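Local coordinates for protein nuclear receptor subfamily 1 group I member 3 (Mus musculus, PDB 1XNX) that acts as a nuclear receptor that pairs with RXR, binds DNA response elements and activates transcription, here with androstenol bound in its ligand-binding domain, at residues G141-F153 and L227-L241. Residues are numbered along the deposited sequence; the frame is centred on the assembly and turned at random.
With ATE (16,17-androstene-3-ol), chain C.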
ATOM      1  N   GLY A 141     -21.645 -15.847  -4.163  1.00 23.00           N
ATOM      2  CA  GLY A 141     -22.605 -16.239  -3.154  1.00 25.66           C
ATOM      3  C   GLY A 141     -22.170 -16.099  -1.705  1.00 25.38           C
ATOM      4  O   GLY A 141     -22.881 -16.539  -0.794  1.00 26.03           O
ATOM      5  N   PHE A 142     -21.008 -15.505  -1.467  1.00 24.49           N
ATOM      6  CA  PHE A 142     -20.575 -15.315  -0.093  1.00 25.65           C
ATOM      7  C   PHE A 142     -21.412 -14.181   0.524  1.00 27.46           C
ATOM      8  O   PHE A 142     -21.791 -13.217  -0.149  1.00 28.11           O
ATOM      9  CB  PHE A 142     -19.079 -15.003  -0.041  1.00 25.43           C
ATOM     10  CG  PHE A 142     -18.203 -16.209  -0.292  1.00 27.26           C
ATOM     11  CD1 PHE A 142     -17.717 -16.487  -1.572  1.00 28.33           C
ATOM     12  CD2 PHE A 142     -17.889 -17.086   0.751  1.00 26.75           C
ATOM     13  CE1 PHE A 142     -16.930 -17.622  -1.817  1.00 27.66           C
ATOM     14  CE2 PHE A 142     -17.107 -18.219   0.522  1.00 29.77           C
ATOM     15  CZ  PHE A 142     -16.624 -18.489  -0.772  1.00 31.43           C
ATOM     16  N   GLN A 143     -21.723 -14.321   1.805  1.00 29.37           N
ATOM     17  CA  GLN A 143     -22.533 -13.342   2.514  1.00 29.36           C
ATOM     18  C   GLN A 143     -21.823 -11.993   2.666  1.00 30.44           C
ATOM     19  O   GLN A 143     -20.641 -11.925   3.018  1.00 34.26           O
ATOM     20  CB  GLN A 143     -22.914 -13.906   3.879  1.00 26.78           C
ATOM     21  CG  GLN A 143     -23.892 -13.054   4.652  1.00 32.46           C
ATOM     22  CD  GLN A 143     -24.450 -13.791   5.855  1.00 39.58           C
ATOM     23  OE1 GLN A 143     -25.167 -13.218   6.665  1.00 48.58           O
ATOM     24  NE2 GLN A 143     -24.127 -15.075   5.967  1.00 39.53           N
ATOM     25  N   TYR A 144     -22.554 -10.918   2.402  1.00 30.28           N
ATOM     26  CA  TYR A 144     -21.983  -9.583   2.490  1.00 30.30           C
ATOM     27  C   TYR A 144     -21.329  -9.288   3.838  1.00 29.65           C
ATOM     28  O   TYR A 144     -20.167  -8.891   3.886  1.00 27.15           O
ATOM     29  CB  TYR A 144     -23.053  -8.529   2.207  1.00 31.21           C
ATOM     30  CG  TYR A 144     -22.474  -7.234   1.699  1.00 33.16           C
ATOM     31  CD1 TYR A 144     -22.062  -7.105   0.375  1.00 30.40           C
ATOM     32  CD2 TYR A 144     -22.301  -6.143   2.555  1.00 43.89           C
ATOM     33  CE1 TYR A 144     -21.491  -5.919  -0.087  1.00 37.86           C
ATOM     34  CE2 TYR A 144     -21.730  -4.952   2.106  1.00 44.14           C
ATOM     35  CZ  TYR A 144     -21.329  -4.846   0.786  1.00 46.22           C
ATOM     36  OH  TYR A 144     -20.777  -3.667   0.347  1.00 57.53           O
ATOM     37  N   GLU A 145     -22.081  -9.474   4.924  1.00 33.06           N
ATOM     38  CA  GLU A 145     -21.584  -9.224   6.283  1.00 33.94           C
ATOM     39  C   GLU A 145     -20.277  -9.949   6.508  1.00 29.97           C
ATOM     40  O   GLU A 145     -19.343  -9.405   7.089  1.00 30.55           O
ATOM     41  CB  GLU A 145     -22.594  -9.696   7.329  1.00 37.04           C
ATOM     42  CG  GLU A 145     -23.902  -8.910   7.381  1.00 44.99           C
ATOM     43  CD  GLU A 145     -24.760  -9.102   6.145  1.00 50.99           C
ATOM     44  OE1 GLU A 145     -24.842 -10.245   5.628  1.00 50.42           O
ATOM     45  OE2 GLU A 145     -25.368  -8.105   5.702  1.00 47.08           O
ATOM     46  N   PHE A 146     -20.231 -11.197   6.057  1.00 31.33           N
ATOM     47  CA  PHE A 146     -19.027 -12.016   6.152  1.00 31.97           C
ATOM     48  C   PHE A 146     -17.906 -11.250   5.437  1.00 29.63           C
ATOM     49  O   PHE A 146     -16.907 -10.870   6.048  1.00 30.38           O
ATOM     50  CB  PHE A 146     -19.281 -13.354   5.468  1.00 29.43           C
ATOM     51  CG  PHE A 146     -18.090 -14.253   5.438  1.00 30.39           C
ATOM     52  CD1 PHE A 146     -17.379 -14.523   6.601  1.00 28.53           C
ATOM     53  CD2 PHE A 146     -17.694 -14.864   4.246  1.00 28.58           C
ATOM     54  CE1 PHE A 146     -16.291 -15.388   6.582  1.00 28.32           C
ATOM     55  CE2 PHE A 146     -16.604 -15.732   4.219  1.00 31.93           C
ATOM     56  CZ  PHE A 146     -15.903 -15.994   5.392  1.00 29.23           C
ATOM     57  N   LEU A 147     -18.104 -11.006   4.144  1.00 26.31           N
ATOM     58  CA  LEU A 147     -17.154 -10.270   3.321  1.00 27.17           C
ATOM     59  C   LEU A 147     -16.718  -8.916   3.893  1.00 26.78           C
ATOM     60  O   LEU A 147     -15.582  -8.494   3.671  1.00 26.56           O
ATOM     61  CB  LEU A 147     -17.747 -10.057   1.923  1.00 26.56           C
ATOM     62  CG  LEU A 147     -17.534 -11.122   0.842  1.00 26.91           C
ATOM     63  CD1 LEU A 147     -17.347 -12.502   1.454  1.00 31.62           C
ATOM     64  CD2 LEU A 147     -18.721 -11.100  -0.113  1.00 28.05           C
ATOM     65  N   GLU A 148     -17.599  -8.217   4.601  1.00 27.80           N
ATOM     66  CA  GLU A 148     -17.214  -6.919   5.165  1.00 28.58           C
ATOM     67  C   GLU A 148     -16.238  -7.126   6.312  1.00 29.06           C
ATOM     68  O   GLU A 148     -15.238  -6.411   6.438  1.00 24.88           O
ATOM     69  CB  GLU A 148     -18.434  -6.149   5.673  1.00 28.62           C
ATOM     70  CG  GLU A 148     -19.294  -5.560   4.578  1.00 39.06           C
ATOM     71  CD  GLU A 148     -20.422  -4.711   5.133  1.00 48.78           C
ATOM     72  OE1 GLU A 148     -21.233  -5.243   5.926  1.00 57.89           O
ATOM     73  OE2 GLU A 148     -20.500  -3.512   4.779  1.00 56.46           O
ATOM     74  N   SER A 149     -16.545  -8.115   7.145  1.00 28.05           N
ATOM     75  CA  SER A 149     -15.706  -8.442   8.279  1.00 28.28           C
ATOM     76  C   SER A 149     -14.344  -8.865   7.766  1.00 30.55           C
ATOM     77  O   SER A 149     -13.312  -8.344   8.199  1.00 35.93           O
ATOM     78  CB  SER A 149     -16.342  -9.562   9.089  1.00 29.12           C
ATOM     79  OG  SER A 149     -17.569  -9.119   9.637  1.00 36.41           O
ATOM     80  N   ILE A 150     -14.339  -9.812   6.835  1.00 30.45           N
ATOM     81  CA  ILE A 150     -13.092 -10.276   6.261  1.00 28.20           C
ATOM     82  C   ILE A 150     -12.302  -9.082   5.725  1.00 28.80           C
ATOM     83  O   ILE A 150     -11.081  -9.021   5.884  1.00 27.44           O
ATOM     84  CB  ILE A 150     -13.351 -11.289   5.134  1.00 27.15           C
ATOM     85  CG1 ILE A 150     -13.731 -12.637   5.746  1.00 31.94           C
ATOM     86  CG2 ILE A 150     -12.103 -11.439   4.260  1.00 27.23           C
ATOM     87  CD1 ILE A 150     -12.651 -13.196   6.678  1.00 28.15           C
ATOM     88  N   LEU A 151     -13.003  -8.127   5.113  1.00 25.68           N
ATOM     89  CA  LEU A 151     -12.354  -6.945   4.570  1.00 25.43           C
ATOM     90  C   LEU A 151     -11.802  -6.020   5.632  1.00 26.14           C
ATOM     91  O   LEU A 151     -10.701  -5.492   5.482  1.00 24.85           O
ATOM     92  CB  LEU A 151     -13.311  -6.145   3.692  1.00 27.57           C
ATOM     93  CG  LEU A 151     -13.040  -6.207   2.188  1.00 30.20           C
ATOM     94  CD1 LEU A 151     -11.579  -5.887   1.913  1.00 25.42           C
ATOM     95  CD2 LEU A 151     -13.386  -7.602   1.672  1.00 40.02           C
ATOM     96  N   HIS A 152     -12.566  -5.803   6.698  1.00 26.51           N
ATOM     97  CA  HIS A 152     -12.110  -4.914   7.761  1.00 26.64           C
ATOM     98  C   HIS A 152     -10.809  -5.470   8.318  1.00 24.18           C
ATOM     99  O   HIS A 152      -9.848  -4.729   8.550  1.00 24.83           O
ATOM    100  CB  HIS A 152     -13.150  -4.815   8.886  1.00 28.23           C
ATOM    101  CG  HIS A 152     -12.958  -3.629   9.783  1.00 41.17           C
ATOM    102  ND1 HIS A 152     -13.442  -3.580  11.073  1.00 45.26           N
ATOM    103  CD2 HIS A 152     -12.350  -2.436   9.568  1.00 49.53           C
ATOM    104  CE1 HIS A 152     -13.141  -2.413  11.614  1.00 40.70           C
ATOM    105  NE2 HIS A 152     -12.479  -1.701  10.720  1.00 42.89           N
ATOM    106  N   PHE A 153     -10.786  -6.785   8.521  1.00 22.14           N
ATOM    107  CA  PHE A 153      -9.611  -7.462   9.050  1.00 23.80           C
ATOM    108  C   PHE A 153      -8.358  -7.131   8.248  1.00 25.45           C
ATOM    109  O   PHE A 153      -7.361  -6.641   8.794  1.00 22.79           O
ATOM    110  CB  PHE A 153      -9.822  -8.975   9.036  1.00 25.23           C
ATOM    111  CG  PHE A 153      -8.588  -9.754   9.387  1.00 24.49           C
ATOM    112  CD1 PHE A 153      -8.132  -9.806  10.702  1.00 26.86           C
ATOM    113  CD2 PHE A 153      -7.841 -10.374   8.392  1.00 22.54           C
ATOM    114  CE1 PHE A 153      -6.944 -10.460  11.022  1.00 26.22           C
ATOM    115  CE2 PHE A 153      -6.655 -11.025   8.699  1.00 30.16           C
ATOM    116  CZ  PHE A 153      -6.205 -11.068  10.016  1.00 30.30           C
ATOM    117  N   LEU A 227     -10.378 -12.314  14.022  1.00 32.87           N
ATOM    118  CA  LEU A 227     -10.388 -13.372  13.030  1.00 34.97           C
ATOM    119  C   LEU A 227     -11.154 -14.592  13.535  1.00 35.07           C
ATOM    120  O   LEU A 227     -12.050 -15.080  12.854  1.00 37.06           O
ATOM    121  CB  LEU A 227      -8.952 -13.750  12.649  1.00 34.94           C
ATOM    122  CG  LEU A 227      -8.778 -14.512  11.327  1.00 37.19           C
ATOM    123  CD1 LEU A 227      -9.392 -13.728  10.172  1.00 34.70           C
ATOM    124  CD2 LEU A 227      -7.305 -14.744  11.078  1.00 41.53           C
ATOM    125  N   ARG A 228     -10.817 -15.071  14.730  1.00 36.51           N
ATOM    126  CA  ARG A 228     -11.498 -16.233  15.305  1.00 40.39           C
ATOM    127  C   ARG A 228     -12.996 -16.005  15.432  1.00 37.58           C
ATOM    128  O   ARG A 228     -13.788 -16.895  15.135  1.00 35.24           O
ATOM    129  CB  ARG A 228     -10.907 -16.585  16.674  1.00 42.35           C
ATOM    130  CG  ARG A 228      -9.532 -17.231  16.570  1.00 53.03           C
ATOM    131  CD  ARG A 228      -8.797 -17.292  17.904  1.00 65.43           C
ATOM    132  NE  ARG A 228      -7.478 -17.906  17.747  1.00 66.36           N
ATOM    133  CZ  ARG A 228      -6.586 -18.031  18.723  1.00 68.69           C
ATOM    134  NH1 ARG A 228      -6.861 -17.583  19.941  1.00 75.69           N
ATOM    135  NH2 ARG A 228      -5.419 -18.610  18.483  1.00 68.02           N
ATOM    136  N   SER A 229     -13.390 -14.817  15.873  1.00 38.83           N
ATOM    137  CA  SER A 229     -14.806 -14.504  16.015  1.00 42.22           C
ATOM    138  C   SER A 229     -15.527 -14.632  14.679  1.00 44.10           C
ATOM    139  O   SER A 229     -16.591 -15.239  14.602  1.00 44.93           O
ATOM    140  CB  SER A 229     -14.990 -13.085  16.557  1.00 40.83           C
ATOM    141  OG  SER A 229     -14.644 -13.022  17.925  1.00 46.21           O
ATOM    142  N   ILE A 230     -14.942 -14.058  13.633  1.00 45.71           N
ATOM    143  CA  ILE A 230     -15.530 -14.096  12.301  1.00 46.83           C
ATOM    144  C   ILE A 230     -15.778 -15.529  11.827  1.00 45.66           C
ATOM    145  O   ILE A 230     -16.841 -15.832  11.282  1.00 41.40           O
ATOM    146  CB  ILE A 230     -14.628 -13.355  11.280  1.00 48.86           C
ATOM    147  CG1 ILE A 230     -14.443 -11.898  11.716  1.00 50.79           C
ATOM    148  CG2 ILE A 230     -15.254 -13.397   9.898  1.00 52.22           C
ATOM    149  CD1 ILE A 230     -13.450 -11.116  10.883  1.00 52.51           C
ATOM    150  N   ASN A 231     -14.811 -16.414  12.035  1.00 45.86           N
ATOM    151  CA  ASN A 231     -14.987 -17.790  11.598  1.00 49.31           C
ATOM    152  C   ASN A 231     -16.068 -18.502  12.394  1.00 49.10           C
ATOM    153  O   ASN A 231     -16.852 -19.269  11.838  1.00 47.37           O
ATOM    154  CB  ASN A 231     -13.692 -18.581  11.714  1.00 52.31           C
ATOM    155  CG  ASN A 231     -13.873 -20.032  11.302  1.00 61.75           C
ATOM    156  OD1 ASN A 231     -14.174 -20.327  10.142  1.00 69.33           O
ATOM    157  ND2 ASN A 231     -13.710 -20.946  12.257  1.00 73.61           N
ATOM    158  N   ASN A 232     -16.098 -18.261  13.701  1.00 51.50           N
ATOM    159  CA  ASN A 232     -17.105 -18.879  14.550  1.00 50.69           C
ATOM    160  C   ASN A 232     -18.483 -18.456  14.062  1.00 48.38           C
ATOM    161  O   ASN A 232     -19.396 -19.275  13.966  1.00 47.97           O
ATOM    162  CB  ASN A 232     -16.922 -18.447  16.009  1.00 50.99           C
ATOM    163  CG  ASN A 232     -15.984 -19.369  16.789  1.00 57.83           C
ATOM    164  OD1 ASN A 232     -14.814 -19.548  16.429  1.00 53.90           O
ATOM    165  ND2 ASN A 232     -16.497 -19.956  17.866  1.00 66.28           N
ATOM    166  N   ALA A 233     -18.620 -17.177  13.729  1.00 45.74           N
ATOM    167  CA  ALA A 233     -19.887 -16.632  13.270  1.00 44.54           C
ATOM    168  C   ALA A 233     -20.339 -17.114  11.887  1.00 48.30           C
ATOM    169  O   ALA A 233     -21.452 -17.624  11.739  1.00 47.51           O
ATOM    170  CB  ALA A 233     -19.827 -15.117  13.300  1.00 41.78           C
ATOM    171  N   TYR A 234     -19.491 -16.962  10.874  1.00 49.76           N
ATOM    172  CA  TYR A 234     -19.878 -17.378   9.531  1.00 48.54           C
ATOM    173  C   TYR A 234     -19.175 -18.646   9.080  1.00 48.90           C
ATOM    174  O   TYR A 234     -18.762 -18.768   7.924  1.00 50.15           O
ATOM    175  CB  TYR A 234     -19.593 -16.256   8.537  1.00 48.19           C
ATOM    176  CG  TYR A 234     -20.080 -14.904   8.981  1.00 41.68           C
ATOM    177  CD1 TYR A 234     -19.323 -14.121   9.849  1.00 40.89           C
ATOM    178  CD2 TYR A 234     -21.285 -14.386   8.503  1.00 42.58           C
ATOM    179  CE1 TYR A 234     -19.749 -12.848  10.227  1.00 35.27           C
ATOM    180  CE2 TYR A 234     -21.721 -13.119   8.873  1.00 41.65           C
ATOM    181  CZ  TYR A 234     -20.945 -12.355   9.735  1.00 39.08           C
ATOM    182  OH  TYR A 234     -21.366 -11.097  10.094  1.00 46.29           O
ATOM    183  N   SER A 235     -19.051 -19.595   9.995  1.00 48.61           N
ATOM    184  CA  SER A 235     -18.375 -20.854   9.700  1.00 47.74           C
ATOM    185  C   SER A 235     -19.053 -21.640   8.581  1.00 42.75           C
ATOM    186  O   SER A 235     -18.393 -22.365   7.838  1.00 44.46           O
ATOM    187  CB  SER A 235     -18.304 -21.717  10.963  1.00 47.22           C
ATOM    188  OG  SER A 235     -17.358 -22.764  10.812  1.00 54.79           O
ATOM    189  N   TYR A 236     -20.367 -21.487   8.459  1.00 38.95           N
ATOM    190  CA  TYR A 236     -21.126 -22.201   7.438  1.00 41.55           C
ATOM    191  C   TYR A 236     -20.714 -21.802   6.022  1.00 43.04           C
ATOM    192  O   TYR A 236     -20.814 -22.598   5.082  1.00 40.56           O
ATOM    193  CB  TYR A 236     -22.623 -21.976   7.659  1.00 39.96           C
ATOM    194  CG  TYR A 236     -23.008 -20.532   7.872  1.00 39.75           C
ATOM    195  CD1 TYR A 236     -23.149 -19.657   6.792  1.00 44.51           C
ATOM    196  CD2 TYR A 236     -23.247 -20.037   9.157  1.00 37.94           C
ATOM    197  CE1 TYR A 236     -23.522 -18.328   6.986  1.00 44.56           C
ATOM    198  CE2 TYR A 236     -23.619 -18.710   9.359  1.00 36.26           C
ATOM    199  CZ  TYR A 236     -23.756 -17.866   8.270  1.00 41.55           C
ATOM    200  OH  TYR A 236     -24.135 -16.559   8.457  1.00 52.80           O
ATOM    201  N   GLU A 237     -20.236 -20.570   5.884  1.00 44.58           N
ATOM    202  CA  GLU A 237     -19.793 -20.056   4.601  1.00 44.29           C
ATOM    203  C   GLU A 237     -18.627 -20.904   4.091  1.00 46.03           C
ATOM    204  O   GLU A 237     -18.549 -21.239   2.908  1.00 48.90           O
ATOM    205  CB  GLU A 237     -19.345 -18.607   4.759  1.00 44.35           C
ATOM    206  CG  GLU A 237     -19.802 -17.679   3.644  1.00 50.09           C
ATOM    207  CD  GLU A 237     -21.301 -17.465   3.652  1.00 52.86           C
ATOM    208  OE1 GLU A 237     -21.814 -16.782   2.744  1.00 48.87           O
ATOM    209  OE2 GLU A 237     -21.965 -17.978   4.576  1.00 63.43           O
ATOM    210  N   LEU A 238     -17.719 -21.260   4.988  1.00 48.18           N
ATOM    211  CA  LEU A 238     -16.569 -22.062   4.602  1.00 50.31           C
ATOM    212  C   LEU A 238     -16.909 -23.547   4.485  1.00 49.40           C
ATOM    213  O   LEU A 238     -16.470 -24.226   3.550  1.00 48.26           O
ATOM    214  CB  LEU A 238     -15.430 -21.838   5.600  1.00 51.34           C
ATOM    215  CG  LEU A 238     -14.929 -20.385   5.609  1.00 56.38           C
ATOM    216  CD1 LEU A 238     -13.901 -20.183   6.713  1.00 60.89           C
ATOM    217  CD2 LEU A 238     -14.334 -20.045   4.243  1.00 56.86           C
ATOM    218  N   GLN A 239     -17.706 -24.054   5.417  1.00 49.63           N
ATOM    219  CA  GLN A 239     -18.073 -25.461   5.376  1.00 51.38           C
ATOM    220  C   GLN A 239     -18.777 -25.828   4.073  1.00 49.88           C
ATOM    221  O   GLN A 239     -18.631 -26.949   3.577  1.00 49.54           O
ATOM    222  CB  GLN A 239     -18.975 -25.814   6.550  1.00 50.72           C
ATOM    223  CG  GLN A 239     -19.442 -27.253   6.512  1.00 58.62           C
ATOM    224  CD  GLN A 239     -20.193 -27.647   7.755  1.00 61.67           C
ATOM    225  OE1 GLN A 239     -20.754 -28.743   7.833  1.00 61.36           O
ATOM    226  NE2 GLN A 239     -20.205 -26.760   8.746  1.00 59.47           N
ATOM    227  N   ARG A 240     -19.548 -24.887   3.530  1.00 49.00           N
ATOM    228  CA  ARG A 240     -20.268 -25.122   2.287  1.00 48.52           C
ATOM    229  C   ARG A 240     -19.307 -25.092   1.098  1.00 50.37           C
ATOM    230  O   ARG A 240     -19.458 -25.860   0.143  1.00 51.37           O
ATOM    231  CB  ARG A 240     -21.367 -24.072   2.099  1.00 47.60           C
ATOM    232  CG  ARG A 240     -22.133 -24.244   0.799  1.00 45.99           C
ATOM    233  CD  ARG A 240     -23.295 -23.278   0.666  1.00 43.98           C
ATOM    234  NE  ARG A 240     -22.896 -21.879   0.807  1.00 49.32           N
ATOM    235  CZ  ARG A 240     -23.311 -21.081   1.789  1.00 48.78           C
ATOM    236  NH1 ARG A 240     -24.138 -21.545   2.726  1.00 48.67           N
ATOM    237  NH2 ARG A 240     -22.905 -19.815   1.830  1.00 49.96           N
ATOM    238  N   LEU A 241     -18.319 -24.204   1.159  1.00 51.06           N
ATOM    239  CA  LEU A 241     -17.333 -24.092   0.090  1.00 51.34           C
ATOM    240  C   LEU A 241     -16.559 -25.400  -0.021  1.00 51.49           C
ATOM    241  O   LEU A 241     -16.162 -25.807  -1.113  1.00 46.22           O
ATOM    242  CB  LEU A 241     -16.355 -22.951   0.375  1.00 51.40           C
ATOM    243  CG  LEU A 241     -15.260 -22.758  -0.679  1.00 49.66           C
ATOM    244  CD1 LEU A 241     -15.896 -22.464  -2.031  1.00 43.46           C
ATOM    245  CD2 LEU A 241     -14.344 -21.623  -0.261  1.00 57.43           C
TER
HETATM  246  O1  ATE C 500     -10.796 -18.866   1.591  1.00 44.93           O
HETATM  247  C3  ATE C 500     -11.824 -18.922   0.602  1.00 38.59           C
HETATM  248  C2  ATE C 500     -11.118 -18.684  -0.753  1.00 34.34           C
HETATM  249  C1  ATE C 500     -10.743 -17.213  -0.977  1.00 31.82           C
HETATM  250  C4  ATE C 500     -12.855 -17.893   1.115  1.00 37.43           C
HETATM  251  C5  ATE C 500     -12.354 -16.447   0.871  1.00 27.69           C
HETATM  252  C6  ATE C 500     -13.428 -15.460   1.367  1.00 27.71           C
HETATM  253  C10 ATE C 500     -11.820 -16.151  -0.590  1.00 29.75           C
HETATM  254  C19 ATE C 500     -12.991 -16.353  -1.623  1.00 32.81           C
HETATM  255  C9  ATE C 500     -11.340 -14.664  -0.786  1.00 30.94           C
HETATM  256  C11 ATE C 500     -10.800 -14.307  -2.196  1.00 25.72           C
HETATM  257  C8  ATE C 500     -12.488 -13.692  -0.281  1.00 24.52           C
HETATM  258  C7  ATE C 500     -13.027 -13.998   1.141  1.00 24.65           C
HETATM  259  C14 ATE C 500     -12.051 -12.210  -0.468  1.00 31.18           C
HETATM  260  C15 ATE C 500     -12.925 -11.028  -0.051  1.00 39.32           C
HETATM  261  C13 ATE C 500     -11.493 -11.847  -1.884  1.00 31.03           C
HETATM  262  C12 ATE C 500     -10.399 -12.827  -2.365  1.00 25.78           C
HETATM  263  C18 ATE C 500     -12.596 -11.802  -2.996  1.00 35.93           C
HETATM  264  C17 ATE C 500     -11.241 -10.387  -1.551  1.00 39.89           C
HETATM  265  C16 ATE C 500     -12.005  -9.924  -0.536  1.00 41.53           C
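Phe146 lies between Glu237 and Ile150: Glu237 CB sits over one ring face, 4.2 Å from the ring centroid, and Ile150 CG1 covers the opposite face. This is part of the helical nuclear receptor ligand-binding domain. Helix 144-153 runs nearly antiparallel to helix 227-233, at 167°, and short helix 235-241 follows near the C-terminus. The Tyr234 ring is covered on one face by the backbone and CB of Phe146. The two rings meet obliquely, their planes 42° apart. The CG of Phe146 is anti to its N (chi1 177°), which turns the ring toward Tyr234, with CD1 near Tyr234 CB. Leu227 CD1 stands squarely over the centre of the Phe153 ring.

Ile230 CG2 packs on Phe146 CE1 and Ile150 CD1, and its CD1 lies 3.7 Å from Ser149 CB. Glu145 O accepts from both Ser149 OG and Ser149 N, which reach it from opposite sides of the carbonyl plane.

Phe142 meets Leu241 CD2 at its ring edge, in plane, with CZ 3.9 Å away. Leu241 CD2 is also 3.8 Å from androstenol C3, and Leu151 CD2 reaches C16 at the other end of the steroid. Both leucines line the pocket, so helix 235-241 forms part of its wall. Phe142 and Tyr234 are important for TCPOBOP recognition; Phe142 also touches Phe69 on helix 62-85.

The Glu237 chain bends after CB, placing CG by the Phe142 ring edge. Arg240 NH2 makes a salt bridge to Glu237 OE1, and the same oxygen takes the N-H of the N-cap residue Gln143 from above the carboxylate plane, with Gln143 N and Glu237 OE1 2.6 Å apart.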